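Local atomic coordinates of tapirin (Caldicellulosiruptor hydrothermalis, PDB entry 6N2C), a protein that binds cellulose, probably to attach its extremely thermophilic bacterium to plant material, and carries a zinc ion in its C-terminal beta-helix domain. Residues A[196-201]-A[215-220]; A[239-244]-A[257-262]; A[400-405]-A[424-429]. One frame throughout, in Å; residues are numbered along the deposited sequence.

Contact 1: A[196-201]-A[215-220]; sequences FNNNIT and LRSDNN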
ATOM      1  N   PHE A 196      -2.857   4.659  16.068  1.00 17.43           N
ATOM      2  CA  PHE A 196      -4.008   3.903  16.466  1.00 17.78           C
ATOM      3  C   PHE A 196      -3.648   3.116  17.773  1.00 19.51           C
ATOM      4  O   PHE A 196      -2.692   3.417  18.430  1.00 22.88           O
ATOM      5  CB  PHE A 196      -4.504   3.009  15.358  1.00 19.56           C
ATOM      6  CG  PHE A 196      -5.182   3.765  14.214  1.00 17.89           C
ATOM      7  CD1 PHE A 196      -6.412   4.409  14.419  1.00 18.78           C
ATOM      8  CD2 PHE A 196      -4.660   3.787  12.959  1.00 18.97           C
ATOM      9  CE1 PHE A 196      -7.071   5.055  13.403  1.00 16.03           C
ATOM     10  CE2 PHE A 196      -5.343   4.485  11.933  1.00 17.82           C
ATOM     11  CZ  PHE A 196      -6.523   5.129  12.174  1.00 17.66           C
ATOM     12  N   ASN A 197      -4.546   2.302  18.209  1.00 22.08           N
ATOM     13  CA  ASN A 197      -4.375   1.517  19.433  1.00 23.72           C
ATOM     14  C   ASN A 197      -5.004   0.209  19.137  1.00 22.77           C
ATOM     15  O   ASN A 197      -5.580   0.012  18.043  1.00 21.14           O
ATOM     16  CB  ASN A 197      -5.007   2.218  20.601  1.00 25.28           C
ATOM     17  CG  ASN A 197      -4.214   2.022  21.884  1.00 30.22           C
ATOM     18  OD1 ASN A 197      -3.774   0.898  22.138  1.00 27.15           O
ATOM     19  ND2 ASN A 197      -3.998   3.117  22.682  1.00 29.13           N
ATOM     20  N   ASN A 198      -4.942  -0.704  20.091  1.00 25.79           N
ATOM     21  CA  ASN A 198      -5.384  -2.054  19.798  1.00 23.29           C
ATOM     22  C   ASN A 198      -6.898  -2.127  19.571  1.00 21.00           C
ATOM     23  O   ASN A 198      -7.676  -1.424  20.224  1.00 20.22           O
ATOM     24  CB  ASN A 198      -5.054  -3.035  20.954  1.00 25.12           C
ATOM     25  CG  ASN A 198      -3.601  -3.003  21.363  1.00 24.89           C
ATOM     26  OD1 ASN A 198      -3.238  -2.299  22.271  1.00 23.30           O
ATOM     27  ND2 ASN A 198      -2.739  -3.788  20.644  1.00 23.96           N
ATOM     28  N   ASN A 199      -7.295  -3.032  18.684  1.00 20.33           N
ATOM     29  CA  ASN A 199      -8.703  -3.319  18.381  1.00 22.95           C
ATOM     30  C   ASN A 199      -9.540  -2.084  17.974  1.00 24.07           C
ATOM     31  O   ASN A 199     -10.617  -1.845  18.532  1.00 23.08           O
ATOM     32  CB  ASN A 199      -9.304  -4.047  19.554  1.00 24.27           C
ATOM     33  CG  ASN A 199      -8.447  -5.235  19.913  1.00 27.85           C
ATOM     34  OD1 ASN A 199      -8.161  -6.062  19.030  1.00 27.56           O
ATOM     35  ND2 ASN A 199      -8.021  -5.324  21.139  1.00 27.41           N
ATOM     36  N   ILE A 200      -8.975  -1.259  17.082  1.00 21.54           N
ATOM     37  CA  ILE A 200      -9.729  -0.140  16.497  1.00 22.99           C
ATOM     38  C   ILE A 200     -10.226  -0.622  15.168  1.00 24.29           C
ATOM     39  O   ILE A 200      -9.464  -1.229  14.420  1.00 26.72           O
ATOM     40  CB  ILE A 200      -8.907   1.190  16.486  1.00 24.33           C
ATOM     41  CG1 ILE A 200      -8.603   1.544  17.995  1.00 29.99           C
ATOM     42  CG2 ILE A 200      -9.685   2.318  15.756  1.00 21.78           C
ATOM     43  CD1 ILE A 200      -7.958   2.864  18.335  1.00 30.34           C
ATOM     44  N   THR A 201     -11.501  -0.351  14.855  1.00 17.80           N
ATOM     45  CA  THR A 201     -12.079  -0.601  13.545  1.00 17.29           C
ATOM     46  C   THR A 201     -12.460   0.742  12.953  1.00 19.23           C
ATOM     47  O   THR A 201     -13.167   1.497  13.604  1.00 19.15           O
ATOM     48  CB  THR A 201     -13.304  -1.481  13.653  1.00 23.51           C
ATOM     49  OG1 THR A 201     -12.949  -2.760  14.247  1.00 25.80           O
ATOM     50  CG2 THR A 201     -13.896  -1.762  12.348  1.00 26.23           C
ATOM     51  N   LEU A 215      -0.710   1.084  13.101  1.00 17.13           N
ATOM     52  CA  LEU A 215      -1.632   0.192  13.692  1.00 18.00           C
ATOM     53  C   LEU A 215      -0.953  -0.641  14.814  1.00 20.58           C
ATOM     54  O   LEU A 215       0.284  -0.853  14.818  1.00 20.82           O
ATOM     55  CB  LEU A 215      -2.182  -0.802  12.698  1.00 18.65           C
ATOM     56  CG  LEU A 215      -3.037  -0.193  11.595  1.00 23.93           C
ATOM     57  CD1 LEU A 215      -3.431  -1.341  10.683  1.00 22.29           C
ATOM     58  CD2 LEU A 215      -4.323   0.358  12.180  1.00 26.99           C
ATOM     59  N   ARG A 216      -1.779  -1.048  15.752  1.00 19.04           N
ATOM     60  CA  ARG A 216      -1.379  -2.000  16.836  1.00 21.85           C
ATOM     61  C   ARG A 216      -2.028  -3.305  16.542  1.00 23.09           C
ATOM     62  O   ARG A 216      -2.951  -3.384  15.762  1.00 23.88           O
ATOM     63  CB  ARG A 216      -1.741  -1.478  18.249  1.00 22.39           C
ATOM     64  CG  ARG A 216      -1.203  -0.082  18.512  1.00 24.08           C
ATOM     65  CD  ARG A 216       0.325   0.010  18.366  1.00 27.78           C
ATOM     66  NE  ARG A 216       0.867   1.285  18.871  1.00 30.83           N
ATOM     67  CZ  ARG A 216       2.125   1.652  18.731  1.00 31.69           C
ATOM     68  NH1 ARG A 216       3.010   0.832  18.112  1.00 36.03           N
ATOM     69  NH2 ARG A 216       2.504   2.843  19.192  1.00 35.29           N
ATOM     70  N   SER A 217      -1.566  -4.353  17.191  1.00 22.85           N
ATOM     71  CA  SER A 217      -2.105  -5.660  16.970  1.00 23.61           C
ATOM     72  C   SER A 217      -3.587  -5.781  17.387  1.00 23.57           C
ATOM     73  O   SER A 217      -4.059  -5.131  18.368  1.00 27.06           O
ATOM     74  CB  SER A 217      -1.289  -6.729  17.739  1.00 27.90           C
ATOM     75  OG  SER A 217      -1.651  -6.641  19.119  1.00 29.90           O
ATOM     76  N   ASP A 218      -4.322  -6.541  16.607  1.00 23.66           N
ATOM     77  CA  ASP A 218      -5.696  -6.869  16.871  1.00 24.25           C
ATOM     78  C   ASP A 218      -5.766  -8.257  17.518  1.00 31.80           C
ATOM     79  O   ASP A 218      -5.509  -9.275  16.932  1.00 32.27           O
ATOM     80  CB  ASP A 218      -6.515  -6.825  15.630  1.00 23.15           C
ATOM     81  CG  ASP A 218      -6.780  -5.374  15.125  1.00 27.45           C
ATOM     82  OD1 ASP A 218      -6.657  -4.378  15.919  1.00 23.33           O
ATOM     83  OD2 ASP A 218      -7.047  -5.283  13.912  1.00 24.73           O
ATOM     84  N   ASN A 219      -6.096  -8.258  18.785  1.00 40.81           N
ATOM     85  CA  ASN A 219      -6.126  -9.474  19.595  1.00 48.25           C
ATOM     86  C   ASN A 219      -7.534  -9.773  20.048  1.00 48.43           C
ATOM     87  O   ASN A 219      -7.773 -10.833  20.573  1.00 58.88           O
ATOM     88  CB  ASN A 219      -5.162  -9.330  20.838  1.00 53.98           C
ATOM     89  CG  ASN A 219      -5.261  -7.958  21.537  1.00 58.82           C
ATOM     90  OD1 ASN A 219      -6.337  -7.595  22.035  1.00 44.76           O
ATOM     91  ND2 ASN A 219      -4.141  -7.177  21.540  1.00 50.27           N
ATOM     92  N   ASN A 220      -8.453  -8.842  19.833  1.00 48.37           N
ATOM     93  CA  ASN A 220      -9.844  -8.929  20.251  1.00 51.22           C
ATOM     94  C   ASN A 220     -10.691  -7.900  19.439  1.00 49.29           C
ATOM     95  O   ASN A 220     -11.345  -7.035  20.015  1.00 46.56           O
ATOM     96  CB  ASN A 220      -9.951  -8.654  21.765  1.00 53.44           C
ATOM     97  CG  ASN A 220     -11.374  -8.845  22.307  1.00 54.94           C
ATOM     98  OD1 ASN A 220     -12.154  -9.602  21.753  1.00 58.97           O
ATOM     99  ND2 ASN A 220     -11.703  -8.145  23.389  1.00 58.54           N
TER
HETATM  100  O   HOH W   1      -0.841   2.963  20.439  1.00 31.24           O
HETATM  101  O   HOH W   2      -4.541  -0.400  15.657  0.99 21.22           O
HETATM  102  O   HOH W   3      -6.816  -1.850  15.326  1.00 26.04           O
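Asn-199 reaches over to Asn-219 and Asn-220 and uses both ends of its amide. Its ND2 donates to Asn-219 OD1 at 3.0 Å in a nearly straight bond (177°). Asn-219 OD1 lies in the amide plane of Asn-199, whereas ND2 of Asn-199 stands above the carbonyl plane of Asn-219. The two amides are turned 78° against each other. Asn-199 OD1 accepts twice from the backbone: from Asn-220 N at 2.9 Å, again from above the carbonyl plane, and weakly from Asn-219 N.

Asp-218 OD1 faces the backbone of 199-200. This oxygen takes a weak bond from Asn-199 N at 3.1 Å. A water lies between it and Ile-200 N, which donates to that water. The other oxygen, OD2, turns elsewhere. It accepts from Thr-226 OG1 and Asn-245 ND2 and forms a salt bridge with Arg-221.

Asn-198 ND2 donates to Ser-217 O at 3.0 Å, on a lone pair of that carbonyl and in its own amide plane. CG of Asn-198, anti to the carbonyl carbon (chi1 -53°), is thereby set 3.7 Å from Ser-217 O. The backbone N of Asn-198 is satisfied by Asn-197 OD1, while Asn-197 ND2 donates to Phe-543 O.

Around Arg-216 waters link the two segments. One water accepts from Arg-216 NE at 2.9 Å, in the guanidinium plane, and donates to Phe-196 O. A second accepts from Arg-216 N and sits close to Asn-197 O. Phe-196 and Leu-215 then lie side by side, with their CD2 atoms 3.5 Å apart.

Asn-199 has the left-handed backbone conformation that asparagine tolerates well. Polar turns stacked from one coil to the next, each joining consecutive strands of its own coil, are characteristic of a parallel beta-helix.

Contact 2: A[239-244]-A[257-262]; sequences FIFGGN and NGITFN
Phe-241 and Phe-261 form an offset stack, side by side and pointing the same way. Their centroids are 4.2 Å apart and the planes differ by 7°. CE2 of Phe-261 lies over the centre of the Phe-241 ring, while Phe-241 CD1 sits toward the rim of the Phe-261 ring. In both residues CG is anti to the carbonyl carbon (chi1 -74° in Phe-241), which starts the two rings off in the same direction. Phe-239 CE1 approaches the opposite face of Phe-241. Ile-259 CG2 touches the edge of that ring, 3.8 Å from Phe-241 CE1. An alanine at Phe-241 would probably open a gap over the face of Phe-261 and leave Ile-259 CG2 and Phe-239 CE1 without this ring to pack on.

The backbones are parallel neighbours, Phe-239 beside Ile-259 and Ile-240 beside Thr-260. These are equivalent strands of two successive coils of the parallel beta-helix, with their aromatic residues stacked in the buried interior, where Leu-268 touches both rings.

Three backbone hydrogen bonds join the two segments. Phe-239 N donates to Gly-258 O at 3.1 Å, Thr-260 N to Phe-239 O at 2.9 Å, and Phe-241 N to Thr-260 O at 2.8 Å.

A side chain continues the pairing past the strands. Asn-262 ND2 donates to Phe-241 O at 3.0 Å, nearly along the C=O axis and in its own amide plane. The same nitrogen lies 3.6 Å from Ile-240 CG2. Asn-262 O accepts from Asn-266 ND2.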
ATOM      1  N   PHE A 239       3.219   3.338   6.348  1.00 14.32           N
ATOM      2  CA  PHE A 239       2.059   2.691   6.945  1.00 14.74           C
ATOM      3  C   PHE A 239       2.580   1.441   7.660  1.00 14.96           C
ATOM      4  O   PHE A 239       3.293   0.630   7.037  1.00 14.80           O
ATOM      5  CB  PHE A 239       1.034   2.343   5.894  1.00 15.01           C
ATOM      6  CG  PHE A 239      -0.252   1.839   6.474  1.00 16.26           C
ATOM      7  CD1 PHE A 239      -0.392   0.507   6.909  1.00 16.68           C
ATOM      8  CD2 PHE A 239      -1.340   2.690   6.648  1.00 17.85           C
ATOM      9  CE1 PHE A 239      -1.593   0.072   7.513  1.00 19.17           C
ATOM     10  CE2 PHE A 239      -2.520   2.234   7.208  1.00 14.79           C
ATOM     11  CZ  PHE A 239      -2.645   0.948   7.638  1.00 18.25           C
ATOM     12  N   ILE A 240       2.309   1.335   8.954  1.00 14.81           N
ATOM     13  CA  ILE A 240       2.909   0.281   9.783  1.00 16.45           C
ATOM     14  C   ILE A 240       1.798  -0.597  10.299  1.00 18.16           C
ATOM     15  O   ILE A 240       0.900  -0.112  11.040  1.00 19.47           O
ATOM     16  CB  ILE A 240       3.702   0.920  10.958  1.00 17.51           C
ATOM     17  CG1 ILE A 240       4.845   1.757  10.332  1.00 22.11           C
ATOM     18  CG2 ILE A 240       4.167  -0.170  11.902  1.00 19.30           C
ATOM     19  CD1 ILE A 240       5.610   2.647  11.271  1.00 23.39           C
ATOM     20  N   PHE A 241       1.846  -1.907   9.968  1.00 16.15           N
ATOM     21  CA  PHE A 241       0.887  -2.868  10.510  1.00 16.89           C
ATOM     22  C   PHE A 241       1.378  -3.378  11.879  1.00 18.95           C
ATOM     23  O   PHE A 241       2.599  -3.386  12.134  1.00 19.47           O
ATOM     24  CB  PHE A 241       0.721  -4.106   9.618  1.00 17.43           C
ATOM     25  CG  PHE A 241      -0.069  -3.886   8.342  1.00 16.61           C
ATOM     26  CD1 PHE A 241       0.490  -3.277   7.254  1.00 18.76           C
ATOM     27  CD2 PHE A 241      -1.334  -4.277   8.258  1.00 16.35           C
ATOM     28  CE1 PHE A 241      -0.231  -3.011   6.112  1.00 17.90           C
ATOM     29  CE2 PHE A 241      -2.045  -4.082   7.106  1.00 17.83           C
ATOM     30  CZ  PHE A 241      -1.536  -3.401   6.041  1.00 17.03           C
ATOM     31  N   GLY A 242       0.468  -3.824  12.731  1.00 16.88           N
ATOM     32  CA  GLY A 242       0.812  -4.337  14.066  1.00 17.78           C
ATOM     33  C   GLY A 242       0.610  -5.802  14.332  1.00 19.54           C
ATOM     34  O   GLY A 242       1.243  -6.387  15.252  1.00 21.98           O
ATOM     35  N   GLY A 243      -0.215  -6.425  13.526  1.00 15.59           N
ATOM     36  CA  GLY A 243      -0.548  -7.849  13.623  1.00 17.88           C
ATOM     37  C   GLY A 243      -1.998  -8.179  13.605  1.00 16.79           C
ATOM     38  O   GLY A 243      -2.789  -7.511  14.287  1.00 17.86           O
ATOM     39  N   ASN A 244      -2.366  -9.160  12.769  1.00 17.24           N
ATOM     40  CA  ASN A 244      -3.746  -9.559  12.612  1.00 18.21           C
ATOM     41  C   ASN A 244      -4.686  -8.382  12.168  1.00 17.61           C
ATOM     42  O   ASN A 244      -5.905  -8.421  12.422  1.00 18.40           O
ATOM     43  CB  ASN A 244      -4.272 -10.210  13.873  1.00 20.53           C
ATOM     44  CG  ASN A 244      -5.499 -11.009  13.639  1.00 24.54           C
ATOM     45  OD1 ASN A 244      -5.619 -11.775  12.681  1.00 28.56           O
ATOM     46  ND2 ASN A 244      -6.433 -10.869  14.563  1.00 27.27           N
ATOM     47  N   ASN A 257       7.309   6.467   2.469  1.00 15.23           N
ATOM     48  CA  ASN A 257       8.446   5.780   3.112  1.00 15.72           C
ATOM     49  C   ASN A 257       8.277   4.281   3.384  1.00 17.79           C
ATOM     50  O   ASN A 257       9.051   3.718   4.107  1.00 23.89           O
ATOM     51  CB  ASN A 257       8.879   6.527   4.371  1.00 16.28           C
ATOM     52  CG  ASN A 257       9.478   7.889   4.025  1.00 17.69           C
ATOM     53  OD1 ASN A 257       9.987   8.072   2.923  1.00 23.43           O
ATOM     54  ND2 ASN A 257       9.339   8.821   4.890  1.00 19.43           N
ATOM     55  N   GLY A 258       7.275   3.673   2.784  1.00 16.59           N
ATOM     56  CA  GLY A 258       7.128   2.270   2.884  1.00 16.70           C
ATOM     57  C   GLY A 258       5.853   1.758   3.524  1.00 16.86           C
ATOM     58  O   GLY A 258       4.988   2.494   3.978  1.00 16.95           O
ATOM     59  N   ILE A 259       5.717   0.432   3.460  1.00 14.68           N
ATOM     60  CA  ILE A 259       4.617  -0.236   4.150  1.00 15.25           C
ATOM     61  C   ILE A 259       5.245  -1.422   4.885  1.00 15.88           C
ATOM     62  O   ILE A 259       5.790  -2.327   4.235  1.00 17.91           O
ATOM     63  CB  ILE A 259       3.542  -0.717   3.203  1.00 15.50           C
ATOM     64  CG1 ILE A 259       3.047   0.474   2.263  1.00 17.35           C
ATOM     65  CG2 ILE A 259       2.420  -1.396   3.960  1.00 14.68           C
ATOM     66  CD1 ILE A 259       1.966   0.057   1.268  1.00 17.23           C
ATOM     67  N   THR A 260       5.141  -1.410   6.205  1.00 16.42           N
ATOM     68  CA  THR A 260       5.908  -2.370   7.039  1.00 17.90           C
ATOM     69  C   THR A 260       4.937  -3.229   7.800  1.00 17.48           C
ATOM     70  O   THR A 260       4.177  -2.708   8.594  1.00 18.08           O
ATOM     71  CB  THR A 260       6.908  -1.687   7.942  1.00 19.57           C
ATOM     72  OG1 THR A 260       7.697  -0.727   7.240  1.00 19.49           O
ATOM     73  CG2 THR A 260       7.791  -2.711   8.640  1.00 22.44           C
ATOM     74  N   PHE A 261       4.954  -4.531   7.514  1.00 15.61           N
ATOM     75  CA  PHE A 261       4.137  -5.524   8.162  1.00 18.42           C
ATOM     76  C   PHE A 261       4.895  -5.987   9.402  1.00 17.90           C
ATOM     77  O   PHE A 261       6.109  -6.198   9.336  1.00 20.38           O
ATOM     78  CB  PHE A 261       3.866  -6.682   7.232  1.00 16.92           C
ATOM     79  CG  PHE A 261       2.911  -6.389   6.120  1.00 16.66           C
ATOM     80  CD1 PHE A 261       3.309  -5.708   4.967  1.00 17.12           C
ATOM     81  CD2 PHE A 261       1.570  -6.735   6.226  1.00 17.53           C
ATOM     82  CE1 PHE A 261       2.364  -5.411   3.962  1.00 17.86           C
ATOM     83  CE2 PHE A 261       0.627  -6.463   5.222  1.00 18.32           C
ATOM     84  CZ  PHE A 261       1.045  -5.794   4.080  1.00 18.71           C
ATOM     85  N   ASN A 262       4.196  -6.106  10.502  1.00 18.34           N
ATOM     86  CA  ASN A 262       4.690  -6.693  11.768  1.00 20.02           C
ATOM     87  C   ASN A 262       3.610  -7.549  12.338  1.00 18.01           C
ATOM     88  O   ASN A 262       2.448  -7.256  12.195  1.00 17.94           O
ATOM     89  CB  ASN A 262       4.969  -5.630  12.825  1.00 18.12           C
ATOM     90  CG  ASN A 262       6.008  -4.660  12.391  1.00 23.81           C
ATOM     91  OD1 ASN A 262       7.194  -5.000  12.361  1.00 23.42           O
ATOM     92  ND2 ASN A 262       5.565  -3.459  11.888  1.00 19.98           N
TER

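Contact 3: A[400-405]-A[424-429]; sequences ITISNL and QNIPSG
Leu-405 and Pro-427 meet at about a right angle where one end of the parallel beta-helix is covered. Strand 400-403 is the outermost of its sheet in this chain. The loop 424-429, which runs between strands 416-419 and 434-436, lies beside it, apparently in the place that the equivalent strand of a further coil would take.

The first shell is mostly made by apolar side chains, some of them set against carbonyl oxygens. CG of Leu-405, anti to the backbone N (chi1 177°), is the atom that meets Pro-427 CG, at 4.0 Å. Leu-405 CD2 is 4.1 Å from Pro-427 CD. The proline ring also rests against the leucine backbone, with Pro-427 CG 3.5 Å from Leu-405 O.

Ile-402 makes the other half of the contact through CD1. This methyl lies 3.6 Å from Gln-424 O and 4.0 Å from Ile-426 CG1. It also comes near Asn-425 O. Ile-402 has two deposited conformers, and these approaches belong to one of them, so they are less certain. No direct hydrogen bond joins the two segments.

The next shell holds each side in place. Strand 400-403 is anchored on the preceding coil: Thr-401 shares backbone hydrogen bonds with Leu-381 and Ile-383, and Ser-403 with Ile-383 and Gly-385. Asn-404 ND2 donates to Asp-384 OD1 just where the strand ends. Ile-400 packs on Pro-423, just before 424-429, and on Ile-417, Cys-419 and Phe-434. Ile-426 also rests on Phe-434, and on Arg-431. Phe-434 of the last strand of its sheet therefore touches a side chain from each segment.

Between the two backbones sits one water. It donates to Asn-425 O at 2.9 Å and, weakly, to Leu-405 O at 3.5 Å.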
ATOM      1  N   ILE A 400      24.578 -14.927 -18.871  1.00 18.75           N
ATOM      2  CA  ILE A 400      24.048 -15.993 -17.997  1.00 20.39           C
ATOM      3  C   ILE A 400      25.256 -16.510 -17.215  1.00 21.12           C
ATOM      4  O   ILE A 400      26.272 -16.973 -17.830  1.00 21.32           O
ATOM      5  CB  ILE A 400      23.458 -17.131 -18.802  1.00 21.26           C
ATOM      6  CG1 ILE A 400      22.285 -16.649 -19.601  1.00 21.53           C
ATOM      7  CG2 ILE A 400      22.991 -18.296 -17.927  1.00 21.07           C
ATOM      8  CD1 ILE A 400      21.548 -17.650 -20.432  1.00 21.95           C
ATOM      9  N   THR A 401      25.146 -16.437 -15.875  1.00 20.07           N
ATOM     10  CA  THR A 401      26.158 -16.930 -14.979  1.00 22.94           C
ATOM     11  C   THR A 401      25.551 -18.184 -14.293  1.00 24.30           C
ATOM     12  O   THR A 401      24.513 -18.105 -13.611  1.00 22.41           O
ATOM     13  CB  THR A 401      26.544 -15.844 -13.997  1.00 24.10           C
ATOM     14  OG1 THR A 401      27.155 -14.770 -14.740  1.00 24.84           O
ATOM     15  CG2 THR A 401      27.576 -16.367 -13.020  1.00 28.55           C
ATOM     16  N   ILE A 402      26.205 -19.334 -14.496  0.63 23.37           N
ATOM     17  CA  ILE A 402      25.787 -20.569 -13.855  0.63 24.94           C
ATOM     18  C   ILE A 402      26.881 -21.079 -12.901  0.63 24.56           C
ATOM     19  O   ILE A 402      28.089 -20.879 -13.137  0.63 19.86           O
ATOM     20  CB  ILE A 402      25.384 -21.637 -14.857  0.63 24.57           C
ATOM     21  CG1 ILE A 402      26.461 -21.834 -15.960  0.63 25.15           C
ATOM     22  CG2 ILE A 402      24.062 -21.263 -15.509  0.63 25.29           C
ATOM     23  CD1 ILE A 402      26.290 -23.144 -16.713  0.63 26.38           C
ATOM     24  N   SER A 403      26.423 -21.673 -11.809  1.00 24.90           N
ATOM     25  CA  SER A 403      27.339 -22.336 -10.850  1.00 26.04           C
ATOM     26  C   SER A 403      26.625 -23.400 -10.095  1.00 30.33           C
ATOM     27  O   SER A 403      25.405 -23.358  -9.911  1.00 22.97           O
ATOM     28  CB  SER A 403      27.970 -21.333  -9.929  1.00 26.94           C
ATOM     29  OG  SER A 403      27.019 -20.662  -9.151  1.00 30.84           O
ATOM     30  N   ASN A 404      27.407 -24.382  -9.603  1.00 28.56           N
ATOM     31  CA  ASN A 404      26.854 -25.486  -8.782  1.00 29.74           C
ATOM     32  C   ASN A 404      25.697 -26.115  -9.455  1.00 27.80           C
ATOM     33  O   ASN A 404      24.762 -26.562  -8.834  1.00 26.73           O
ATOM     34  CB  ASN A 404      26.546 -25.003  -7.388  1.00 29.94           C
ATOM     35  CG  ASN A 404      27.780 -24.502  -6.703  1.00 32.15           C
ATOM     36  OD1 ASN A 404      28.770 -25.249  -6.593  1.00 32.86           O
ATOM     37  ND2 ASN A 404      27.755 -23.240  -6.231  1.00 29.72           N
ATOM     38  N   LEU A 405      25.759 -26.158 -10.785  1.00 27.61           N
ATOM     39  CA  LEU A 405      24.643 -26.666 -11.547  1.00 30.07           C
ATOM     40  C   LEU A 405      25.250 -27.806 -12.333  1.00 39.57           C
ATOM     41  O   LEU A 405      26.007 -27.568 -13.355  1.00 32.26           O
ATOM     42  CB  LEU A 405      24.138 -25.559 -12.520  1.00 33.89           C
ATOM     43  CG  LEU A 405      22.993 -26.019 -13.443  1.00 37.86           C
ATOM     44  CD1 LEU A 405      21.788 -26.419 -12.631  1.00 37.19           C
ATOM     45  CD2 LEU A 405      22.647 -24.970 -14.511  1.00 36.86           C
ATOM     46  N   GLN A 424      29.455 -21.402 -20.946  1.00 21.84           N
ATOM     47  CA  GLN A 424      30.240 -22.625 -21.010  1.00 22.53           C
ATOM     48  C   GLN A 424      29.740 -23.584 -19.895  1.00 22.82           C
ATOM     49  O   GLN A 424      29.127 -23.177 -18.906  1.00 22.52           O
ATOM     50  CB  GLN A 424      31.715 -22.297 -20.706  1.00 23.81           C
ATOM     51  CG  GLN A 424      32.474 -21.486 -21.727  1.00 28.71           C
ATOM     52  CD  GLN A 424      33.839 -20.958 -21.155  1.00 34.86           C
ATOM     53  OE1 GLN A 424      34.424 -21.528 -20.214  1.00 30.57           O
ATOM     54  NE2 GLN A 424      34.344 -19.888 -21.765  1.00 37.82           N
ATOM     55  N   ASN A 425      30.145 -24.836 -20.018  1.00 22.20           N
ATOM     56  CA  ASN A 425      30.002 -25.878 -18.985  1.00 23.13           C
ATOM     57  C   ASN A 425      28.496 -26.120 -18.558  1.00 25.33           C
ATOM     58  O   ASN A 425      28.212 -26.437 -17.398  1.00 23.87           O
ATOM     59  CB  ASN A 425      30.812 -25.526 -17.761  1.00 23.84           C
ATOM     60  CG  ASN A 425      32.302 -25.354 -18.060  1.00 22.50           C
ATOM     61  OD1 ASN A 425      32.830 -25.998 -18.944  1.00 26.10           O
ATOM     62  ND2 ASN A 425      32.914 -24.389 -17.391  1.00 24.35           N
ATOM     63  N   ILE A 426      27.591 -25.958 -19.502  1.00 22.43           N
ATOM     64  CA  ILE A 426      26.136 -26.266 -19.252  1.00 22.30           C
ATOM     65  C   ILE A 426      26.009 -27.814 -19.132  1.00 24.16           C
ATOM     66  O   ILE A 426      26.583 -28.525 -19.933  1.00 25.27           O
ATOM     67  CB  ILE A 426      25.276 -25.812 -20.369  1.00 23.13           C
ATOM     68  CG1 ILE A 426      25.344 -24.257 -20.459  1.00 25.77           C
ATOM     69  CG2 ILE A 426      23.813 -26.230 -20.112  1.00 24.10           C
ATOM     70  CD1 ILE A 426      24.795 -23.675 -21.752  1.00 27.85           C
ATOM     71  N   PRO A 427      25.218 -28.313 -18.149  1.00 26.46           N
ATOM     72  CA  PRO A 427      25.005 -29.759 -18.117  1.00 27.85           C
ATOM     73  C   PRO A 427      24.370 -30.300 -19.382  1.00 26.53           C
ATOM     74  O   PRO A 427      23.461 -29.708 -19.918  1.00 26.48           O
ATOM     75  CB  PRO A 427      24.006 -29.960 -16.947  1.00 28.66           C
ATOM     76  CG  PRO A 427      24.216 -28.804 -16.060  1.00 27.21           C
ATOM     77  CD  PRO A 427      24.628 -27.641 -16.979  1.00 27.69           C
ATOM     78  N   SER A 428      24.823 -31.475 -19.835  1.00 23.11           N
ATOM     79  CA  SER A 428      24.418 -31.925 -21.142  1.00 22.14           C
ATOM     80  C   SER A 428      22.909 -32.087 -21.277  1.00 22.61           C
ATOM     81  O   SER A 428      22.384 -31.951 -22.387  1.00 26.33           O
ATOM     82  CB  SER A 428      25.128 -33.261 -21.493  1.00 28.43           C
ATOM     83  OG  SER A 428      24.789 -34.244 -20.507  1.00 31.14           O
ATOM     84  N   GLY A 429      22.236 -32.459 -20.223  1.00 26.10           N
ATOM     85  CA  GLY A 429      20.775 -32.684 -20.277  1.00 28.35           C
ATOM     86  C   GLY A 429      19.893 -31.436 -20.429  1.00 29.51           C
ATOM     87  O   GLY A 429      18.726 -31.550 -20.761  1.00 26.17           O
TER
HETATM   88  O   HOH W   4      27.943 -28.903 -15.899  0.92 42.95           O

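From the N terminus, contact 1 closes the chain excursion 202-214. Contact 2 then closes 245-256, and contact 3 closes 406-423. The three follow in series; none nests within or crosses another. Contacts 1 and 2 touch through probable hydrogen bonds from Leu-215 N to Ile-240 O and from Asp-218 N to Gly-243 O, both 2.9 Å. Segment 215-220 thus stacks directly on 239-244, the next coil; the zinc ion lies about 12 Å from the side chain of Ile-200 in contact 1. Contacts 2 and 3 do not touch, but their strands 239-240, 259-260 and 400-403 lie on the same face of the solenoid. Contact 3 lies about 41 Å from contact 2 between centres, toward one end.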